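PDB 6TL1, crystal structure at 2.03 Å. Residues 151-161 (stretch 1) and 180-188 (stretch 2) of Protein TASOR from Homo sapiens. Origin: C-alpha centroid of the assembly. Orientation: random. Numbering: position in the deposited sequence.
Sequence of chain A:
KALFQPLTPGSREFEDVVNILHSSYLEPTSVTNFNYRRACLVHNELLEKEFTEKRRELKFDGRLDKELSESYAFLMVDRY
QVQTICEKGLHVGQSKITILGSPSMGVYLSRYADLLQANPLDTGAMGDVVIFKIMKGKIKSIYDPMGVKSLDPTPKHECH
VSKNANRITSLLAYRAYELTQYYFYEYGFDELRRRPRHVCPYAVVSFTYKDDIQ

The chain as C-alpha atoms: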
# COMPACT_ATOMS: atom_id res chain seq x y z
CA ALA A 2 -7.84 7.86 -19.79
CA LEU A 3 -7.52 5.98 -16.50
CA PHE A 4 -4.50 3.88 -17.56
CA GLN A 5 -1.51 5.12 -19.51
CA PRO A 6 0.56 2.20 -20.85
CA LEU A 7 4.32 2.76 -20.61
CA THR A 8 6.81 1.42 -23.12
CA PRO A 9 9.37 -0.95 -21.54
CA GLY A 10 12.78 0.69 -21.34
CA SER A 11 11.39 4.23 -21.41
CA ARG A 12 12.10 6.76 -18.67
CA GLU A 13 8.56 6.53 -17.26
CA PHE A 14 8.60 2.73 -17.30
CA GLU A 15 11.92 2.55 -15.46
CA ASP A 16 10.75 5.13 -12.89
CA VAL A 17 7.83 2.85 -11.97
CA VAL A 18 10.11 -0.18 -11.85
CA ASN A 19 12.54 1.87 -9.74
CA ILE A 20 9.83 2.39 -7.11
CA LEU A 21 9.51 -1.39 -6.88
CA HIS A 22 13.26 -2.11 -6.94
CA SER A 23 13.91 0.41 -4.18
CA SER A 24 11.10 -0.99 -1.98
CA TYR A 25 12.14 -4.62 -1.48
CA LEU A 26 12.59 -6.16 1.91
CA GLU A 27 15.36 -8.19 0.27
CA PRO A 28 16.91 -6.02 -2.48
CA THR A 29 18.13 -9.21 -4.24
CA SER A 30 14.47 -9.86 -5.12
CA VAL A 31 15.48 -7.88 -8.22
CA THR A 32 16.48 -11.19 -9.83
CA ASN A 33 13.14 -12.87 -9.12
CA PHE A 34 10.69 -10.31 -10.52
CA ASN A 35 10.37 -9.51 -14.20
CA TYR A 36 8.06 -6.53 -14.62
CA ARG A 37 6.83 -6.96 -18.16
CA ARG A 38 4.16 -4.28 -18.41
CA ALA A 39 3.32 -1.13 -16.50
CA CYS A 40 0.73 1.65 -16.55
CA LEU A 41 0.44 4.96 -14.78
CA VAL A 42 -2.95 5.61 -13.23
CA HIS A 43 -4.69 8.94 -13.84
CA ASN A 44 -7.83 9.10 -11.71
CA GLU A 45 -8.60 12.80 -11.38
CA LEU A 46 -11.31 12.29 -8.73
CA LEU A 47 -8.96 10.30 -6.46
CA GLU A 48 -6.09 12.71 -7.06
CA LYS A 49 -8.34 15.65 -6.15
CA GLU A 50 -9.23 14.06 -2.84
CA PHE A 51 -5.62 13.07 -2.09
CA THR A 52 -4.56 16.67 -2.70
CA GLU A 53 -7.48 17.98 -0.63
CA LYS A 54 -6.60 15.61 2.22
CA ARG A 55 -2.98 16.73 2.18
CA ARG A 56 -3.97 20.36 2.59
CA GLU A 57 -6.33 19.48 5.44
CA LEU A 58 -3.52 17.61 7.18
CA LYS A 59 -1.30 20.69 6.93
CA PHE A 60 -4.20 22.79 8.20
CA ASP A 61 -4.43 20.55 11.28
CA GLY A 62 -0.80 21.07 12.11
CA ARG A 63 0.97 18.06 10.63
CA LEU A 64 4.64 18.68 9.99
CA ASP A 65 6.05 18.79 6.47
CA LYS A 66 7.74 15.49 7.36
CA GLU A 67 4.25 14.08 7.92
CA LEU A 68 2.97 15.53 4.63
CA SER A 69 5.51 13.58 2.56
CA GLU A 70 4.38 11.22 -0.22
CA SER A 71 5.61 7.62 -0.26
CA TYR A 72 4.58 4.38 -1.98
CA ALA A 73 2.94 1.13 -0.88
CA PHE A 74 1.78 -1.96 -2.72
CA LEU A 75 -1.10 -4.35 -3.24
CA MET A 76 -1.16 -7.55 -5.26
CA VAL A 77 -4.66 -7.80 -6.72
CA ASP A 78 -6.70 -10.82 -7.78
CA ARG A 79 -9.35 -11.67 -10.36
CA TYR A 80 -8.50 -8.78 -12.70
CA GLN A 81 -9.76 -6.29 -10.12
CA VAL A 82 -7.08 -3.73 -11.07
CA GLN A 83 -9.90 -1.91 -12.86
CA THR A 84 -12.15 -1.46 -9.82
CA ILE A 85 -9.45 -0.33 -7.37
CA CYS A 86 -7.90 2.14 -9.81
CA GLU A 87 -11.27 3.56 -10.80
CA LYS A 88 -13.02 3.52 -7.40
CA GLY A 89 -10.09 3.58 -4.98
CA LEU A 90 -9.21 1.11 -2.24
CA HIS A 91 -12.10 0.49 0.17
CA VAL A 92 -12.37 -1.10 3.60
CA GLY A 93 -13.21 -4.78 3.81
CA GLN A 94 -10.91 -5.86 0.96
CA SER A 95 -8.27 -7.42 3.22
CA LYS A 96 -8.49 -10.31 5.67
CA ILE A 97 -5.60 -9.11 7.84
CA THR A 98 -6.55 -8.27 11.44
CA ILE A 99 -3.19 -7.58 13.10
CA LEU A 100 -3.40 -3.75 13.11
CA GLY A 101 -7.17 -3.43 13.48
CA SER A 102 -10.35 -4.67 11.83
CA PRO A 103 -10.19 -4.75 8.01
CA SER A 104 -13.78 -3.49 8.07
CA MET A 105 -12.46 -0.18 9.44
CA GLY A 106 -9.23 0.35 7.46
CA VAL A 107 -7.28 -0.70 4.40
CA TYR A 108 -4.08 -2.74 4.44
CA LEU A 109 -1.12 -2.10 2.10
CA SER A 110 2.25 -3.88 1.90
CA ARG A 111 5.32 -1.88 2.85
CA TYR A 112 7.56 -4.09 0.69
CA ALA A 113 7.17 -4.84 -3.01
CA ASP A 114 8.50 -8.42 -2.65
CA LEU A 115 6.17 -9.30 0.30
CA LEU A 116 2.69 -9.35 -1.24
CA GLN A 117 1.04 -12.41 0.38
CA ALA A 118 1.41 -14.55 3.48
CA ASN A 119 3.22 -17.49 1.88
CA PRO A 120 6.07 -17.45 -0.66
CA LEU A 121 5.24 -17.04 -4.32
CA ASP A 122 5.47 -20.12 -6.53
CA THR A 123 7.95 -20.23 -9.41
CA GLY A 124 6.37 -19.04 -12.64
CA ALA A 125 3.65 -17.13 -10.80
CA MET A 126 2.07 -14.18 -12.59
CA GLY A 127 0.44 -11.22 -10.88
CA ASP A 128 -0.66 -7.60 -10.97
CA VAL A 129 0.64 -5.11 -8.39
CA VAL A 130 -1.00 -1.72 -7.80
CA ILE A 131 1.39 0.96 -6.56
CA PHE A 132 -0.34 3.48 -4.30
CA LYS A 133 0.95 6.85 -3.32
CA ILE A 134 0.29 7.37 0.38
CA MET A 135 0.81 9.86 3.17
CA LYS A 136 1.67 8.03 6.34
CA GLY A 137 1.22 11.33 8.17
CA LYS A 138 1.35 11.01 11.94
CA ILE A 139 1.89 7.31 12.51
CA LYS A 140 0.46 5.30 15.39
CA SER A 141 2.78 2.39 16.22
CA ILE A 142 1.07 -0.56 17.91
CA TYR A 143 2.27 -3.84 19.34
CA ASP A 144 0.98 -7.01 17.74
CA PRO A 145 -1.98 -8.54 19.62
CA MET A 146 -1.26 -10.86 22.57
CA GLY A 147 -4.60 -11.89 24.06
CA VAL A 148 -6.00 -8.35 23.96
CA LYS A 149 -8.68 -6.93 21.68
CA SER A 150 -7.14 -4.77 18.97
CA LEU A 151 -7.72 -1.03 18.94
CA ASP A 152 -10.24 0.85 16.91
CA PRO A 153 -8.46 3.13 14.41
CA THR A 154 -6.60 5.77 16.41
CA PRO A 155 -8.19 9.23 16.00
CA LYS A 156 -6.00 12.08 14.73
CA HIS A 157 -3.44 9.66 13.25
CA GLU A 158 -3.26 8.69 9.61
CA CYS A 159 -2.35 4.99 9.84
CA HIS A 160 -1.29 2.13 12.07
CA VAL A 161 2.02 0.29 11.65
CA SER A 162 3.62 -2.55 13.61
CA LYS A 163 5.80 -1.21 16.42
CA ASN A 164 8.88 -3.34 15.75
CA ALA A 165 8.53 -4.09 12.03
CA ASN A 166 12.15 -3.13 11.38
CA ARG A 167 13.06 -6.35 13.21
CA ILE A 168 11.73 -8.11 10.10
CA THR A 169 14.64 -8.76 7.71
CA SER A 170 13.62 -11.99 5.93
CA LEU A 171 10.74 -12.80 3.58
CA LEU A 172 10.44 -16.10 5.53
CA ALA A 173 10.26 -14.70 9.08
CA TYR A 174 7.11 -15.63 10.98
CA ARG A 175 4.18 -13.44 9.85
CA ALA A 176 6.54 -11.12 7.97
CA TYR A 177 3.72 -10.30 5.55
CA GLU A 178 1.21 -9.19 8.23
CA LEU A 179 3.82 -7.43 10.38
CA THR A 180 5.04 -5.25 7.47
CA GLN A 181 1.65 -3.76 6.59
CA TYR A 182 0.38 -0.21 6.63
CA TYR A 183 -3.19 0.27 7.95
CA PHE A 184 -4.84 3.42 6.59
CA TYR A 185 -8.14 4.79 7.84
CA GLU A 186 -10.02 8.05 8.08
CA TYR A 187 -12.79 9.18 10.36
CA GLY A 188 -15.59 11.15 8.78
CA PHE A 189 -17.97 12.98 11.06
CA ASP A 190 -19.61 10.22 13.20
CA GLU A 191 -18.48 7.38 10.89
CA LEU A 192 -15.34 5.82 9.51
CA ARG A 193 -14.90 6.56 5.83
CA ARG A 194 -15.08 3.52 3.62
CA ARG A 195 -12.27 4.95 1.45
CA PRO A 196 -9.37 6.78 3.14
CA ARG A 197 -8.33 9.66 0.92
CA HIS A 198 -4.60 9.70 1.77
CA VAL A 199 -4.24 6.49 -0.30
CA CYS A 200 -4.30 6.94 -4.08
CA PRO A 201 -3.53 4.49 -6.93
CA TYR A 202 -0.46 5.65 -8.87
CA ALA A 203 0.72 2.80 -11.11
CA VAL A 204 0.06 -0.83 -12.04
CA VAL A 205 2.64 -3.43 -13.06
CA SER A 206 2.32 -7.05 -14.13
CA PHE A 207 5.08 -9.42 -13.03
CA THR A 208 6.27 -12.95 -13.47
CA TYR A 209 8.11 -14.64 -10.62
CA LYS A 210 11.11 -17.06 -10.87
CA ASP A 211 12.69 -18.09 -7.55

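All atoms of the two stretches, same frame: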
# COMPACT_ATOMS: atom_id res chain seq x y z
N LEU A 151 -7.15 -2.36 18.84
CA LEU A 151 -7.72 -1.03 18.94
C LEU A 151 -8.61 -0.71 17.75
O LEU A 151 -8.39 -1.19 16.64
CB LEU A 151 -6.61 0.02 19.01
CG LEU A 151 -5.59 -0.06 20.15
CD1 LEU A 151 -4.36 0.77 19.80
CD2 LEU A 151 -6.24 0.44 21.42
N ASP A 152 -9.62 0.12 17.99
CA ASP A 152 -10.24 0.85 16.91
C ASP A 152 -9.18 1.74 16.26
O ASP A 152 -8.13 2.00 16.85
CB ASP A 152 -11.40 1.70 17.42
CG ASP A 152 -12.65 0.89 17.73
OD1 ASP A 152 -12.72 -0.30 17.33
OD2 ASP A 152 -13.58 1.45 18.34
N PRO A 153 -9.42 2.20 15.03
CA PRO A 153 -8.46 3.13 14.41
C PRO A 153 -8.24 4.33 15.33
O PRO A 153 -9.18 4.83 15.96
CB PRO A 153 -9.16 3.53 13.10
CG PRO A 153 -9.95 2.32 12.76
CD PRO A 153 -10.48 1.82 14.08
N THR A 154 -6.98 4.74 15.45
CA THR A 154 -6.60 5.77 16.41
C THR A 154 -6.97 7.14 15.87
O THR A 154 -6.46 7.52 14.79
CB THR A 154 -5.11 5.71 16.71
OG1 THR A 154 -4.78 4.42 17.22
CG2 THR A 154 -4.78 6.72 17.79
N PRO A 155 -7.82 7.91 16.51
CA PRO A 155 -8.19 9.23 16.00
C PRO A 155 -6.97 10.14 15.91
O PRO A 155 -6.02 10.01 16.68
CB PRO A 155 -9.21 9.75 17.01
CG PRO A 155 -9.78 8.49 17.63
CD PRO A 155 -8.59 7.58 17.75
N LYS A 156 -7.00 11.03 14.92
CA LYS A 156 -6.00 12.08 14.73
C LYS A 156 -4.64 11.52 14.32
O LYS A 156 -3.62 12.19 14.46
CB LYS A 156 -5.86 12.94 16.00
CG LYS A 156 -7.15 13.65 16.39
CD LYS A 156 -7.78 14.39 15.23
CE LYS A 156 -9.04 15.12 15.67
NZ LYS A 156 -9.66 15.82 14.51
N HIS A 157 -4.61 10.28 13.86
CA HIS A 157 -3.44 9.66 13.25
C HIS A 157 -3.85 9.17 11.88
O HIS A 157 -5.03 8.91 11.64
CB HIS A 157 -2.88 8.50 14.11
CG HIS A 157 -2.35 8.94 15.45
ND1 HIS A 157 -3.18 9.35 16.47
CD2 HIS A 157 -1.09 9.04 15.92
CE1 HIS A 157 -2.44 9.69 17.52
NE2 HIS A 157 -1.17 9.51 17.21
N GLU A 158 -2.89 9.06 10.97
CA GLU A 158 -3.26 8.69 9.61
C GLU A 158 -3.23 7.19 9.36
O GLU A 158 -3.94 6.72 8.45
CB GLU A 158 -2.36 9.40 8.59
CG GLU A 158 -2.79 10.85 8.31
CD GLU A 158 -2.86 11.72 9.56
OE1 GLU A 158 -1.78 12.13 10.04
OE2 GLU A 158 -3.97 11.93 10.09
N CYS A 159 -2.44 6.42 10.11
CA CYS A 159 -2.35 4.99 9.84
C CYS A 159 -1.82 4.30 11.09
O CYS A 159 -1.30 4.93 12.01
CB CYS A 159 -1.44 4.66 8.65
SG CYS A 159 0.29 5.15 8.90
N HIS A 160 -1.99 2.98 11.12
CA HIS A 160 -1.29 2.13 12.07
C HIS A 160 -0.15 1.41 11.36
O HIS A 160 -0.26 1.07 10.19
CB HIS A 160 -2.22 1.08 12.67
CG HIS A 160 -3.27 1.65 13.59
ND1 HIS A 160 -4.25 0.87 14.17
CD2 HIS A 160 -3.48 2.91 14.04
CE1 HIS A 160 -5.01 1.62 14.94
NE2 HIS A 160 -4.57 2.87 14.87
N VAL A 161 0.94 1.16 12.10
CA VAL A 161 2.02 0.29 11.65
C VAL A 161 2.44 -0.56 12.84
O VAL A 161 2.13 -0.26 13.99
CB VAL A 161 3.26 1.05 11.10
CG1 VAL A 161 2.86 2.02 9.99
CG2 VAL A 161 4.01 1.77 12.22
N THR A 180 4.51 -6.33 8.28
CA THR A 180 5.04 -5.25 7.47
C THR A 180 3.95 -4.54 6.67
O THR A 180 4.17 -4.11 5.53
CB THR A 180 6.15 -5.75 6.53
OG1 THR A 180 5.61 -6.75 5.67
CG2 THR A 180 7.32 -6.33 7.35
N GLN A 181 2.75 -4.45 7.24
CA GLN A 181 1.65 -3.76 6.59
C GLN A 181 1.53 -2.33 7.09
O GLN A 181 2.00 -1.97 8.17
CB GLN A 181 0.32 -4.48 6.84
CG GLN A 181 0.30 -5.88 6.33
CD GLN A 181 0.13 -5.92 4.83
OE1 GLN A 181 -0.81 -5.33 4.28
NE2 GLN A 181 1.07 -6.57 4.14
N TYR A 182 0.91 -1.51 6.25
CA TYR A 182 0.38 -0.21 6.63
C TYR A 182 -1.14 -0.34 6.74
O TYR A 182 -1.76 -1.02 5.92
CB TYR A 182 0.72 0.85 5.59
CG TYR A 182 2.19 1.21 5.48
CD1 TYR A 182 2.96 1.42 6.61
CD2 TYR A 182 2.80 1.35 4.24
CE1 TYR A 182 4.31 1.75 6.52
CE2 TYR A 182 4.15 1.69 4.13
CZ TYR A 182 4.90 1.88 5.27
OH TYR A 182 6.23 2.21 5.19
N TYR A 183 -1.74 0.32 7.72
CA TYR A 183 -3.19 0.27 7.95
C TYR A 183 -3.73 1.69 7.92
O TYR A 183 -3.55 2.44 8.89
CB TYR A 183 -3.48 -0.43 9.26
CG TYR A 183 -4.94 -0.51 9.69
CD1 TYR A 183 -5.82 -1.38 9.05
CD2 TYR A 183 -5.41 0.21 10.77
CE1 TYR A 183 -7.14 -1.50 9.49
CE2 TYR A 183 -6.74 0.11 11.21
CZ TYR A 183 -7.59 -0.75 10.56
OH TYR A 183 -8.89 -0.86 10.98
N PHE A 184 -4.35 2.07 6.81
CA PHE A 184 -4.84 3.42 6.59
C PHE A 184 -6.33 3.52 6.88
O PHE A 184 -7.11 2.62 6.53
CB PHE A 184 -4.56 3.86 5.15
CG PHE A 184 -3.11 4.12 4.89
CD1 PHE A 184 -2.57 5.37 5.14
CD2 PHE A 184 -2.29 3.12 4.40
CE1 PHE A 184 -1.22 5.62 4.91
CE2 PHE A 184 -0.95 3.37 4.16
CZ PHE A 184 -0.42 4.62 4.43
N TYR A 185 -6.74 4.61 7.51
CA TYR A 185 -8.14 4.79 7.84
C TYR A 185 -8.39 6.29 7.91
O TYR A 185 -7.46 7.10 7.96
CB TYR A 185 -8.49 4.12 9.16
CG TYR A 185 -7.58 4.61 10.25
CD1 TYR A 185 -7.88 5.77 10.96
CD2 TYR A 185 -6.41 3.92 10.56
CE1 TYR A 185 -7.03 6.23 11.95
CE2 TYR A 185 -5.57 4.37 11.56
CZ TYR A 185 -5.88 5.52 12.25
OH TYR A 185 -5.03 5.97 13.23
N GLU A 186 -9.67 6.64 7.96
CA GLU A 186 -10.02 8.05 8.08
C GLU A 186 -11.40 8.15 8.71
O GLU A 186 -12.35 7.53 8.23
CB GLU A 186 -9.99 8.74 6.71
CG GLU A 186 -10.18 10.23 6.79
CD GLU A 186 -9.91 10.94 5.47
OE1 GLU A 186 -9.91 10.29 4.41
OE2 GLU A 186 -9.73 12.18 5.51
N TYR A 187 -11.50 8.93 9.78
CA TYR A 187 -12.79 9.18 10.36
C TYR A 187 -13.47 10.29 9.57
O TYR A 187 -12.86 11.32 9.28
CB TYR A 187 -12.65 9.58 11.83
CG TYR A 187 -12.39 8.42 12.76
CD1 TYR A 187 -13.44 7.68 13.28
CD2 TYR A 187 -11.10 8.08 13.14
CE1 TYR A 187 -13.21 6.62 14.15
CE2 TYR A 187 -10.85 7.02 14.01
CZ TYR A 187 -11.92 6.30 14.51
OH TYR A 187 -11.70 5.24 15.36
N GLY A 188 -14.73 10.09 9.24
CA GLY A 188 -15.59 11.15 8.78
C GLY A 188 -16.16 11.80 10.02
O GLY A 188 -15.59 11.69 11.12
O HOH W 1 -6.98 8.82 9.80

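The most unusual feature of this contact is the ring of Tyr 185, which is enclosed by the loop of stretch 1. Pro 153 lies over one face, with CB of Pro 153 3.4 Å from the centroid of the Tyr 185 ring. This is a CH-pi contact, 15° off the ring normal. The carbonyl O of Glu 158 sits over the opposite face. The hydroxyl reaches into the turn and donates a hydrogen bond from Tyr 185 OH to Thr 154 O, at 2.6 Å. Tyr 185 is also the residue most covered by the other stretch.

The turn that receives this hydroxyl is a type II beta turn from Thr 154 to His 157. Its own closing bond is weak, with His 157 N 3.5 Å from Thr 154 O. The same carbonyl accepts the much shorter bond from the tyrosine. Lys 156 has positive phi, as the third position of a type II turn requires. A further bond within the loop runs from His 157 ND1 to Pro 155 O, at 2.9 Å.

Beyond the turn the two chains pair as antiparallel strands. His 160 and Tyr 183 form the hydrogen-bonded pair. His 160 N donates to Tyr 183 O at 2.8 Å, and Tyr 183 N donates to His 160 O at 3.0 Å. Cys 159 and Phe 184 form a non-hydrogen-bonded pair, with their CA atoms 4.4 Å apart. A water extends the link near the turn, donating to His 157 O at 2.7 Å and to Tyr 185 O at 2.6 Å.

Side chains alternate between the two faces of the sheet. On one face, CB of Cys 159 lies 4.0 Å from the centroid of the Phe 184 ring, over its face. On the same side, Val 161 CG1 meets the edge of the Tyr 182 ring, 3.4 Å from Tyr 182 CD1.

On the other face, the His 160 ring packs obliquely against the Tyr 183 ring. The edge of Tyr 185 points toward the face of His 160. The imidazole is also fixed by the loop: Thr 154 N donates to His 160 NE2 at 3.1 Å, and Thr 154 OG1 is hydrogen-bonded to His 160 NE2 at 2.8 Å.

Tyr 187 anchors the far end. Its OH donates to Pro 153 O, with Tyr 187 OH and Pro 153 O 2.6 Å apart. Its ring also makes apolar contact with Pro 155, whose CG is 4.1 Å from Tyr 187 CE2.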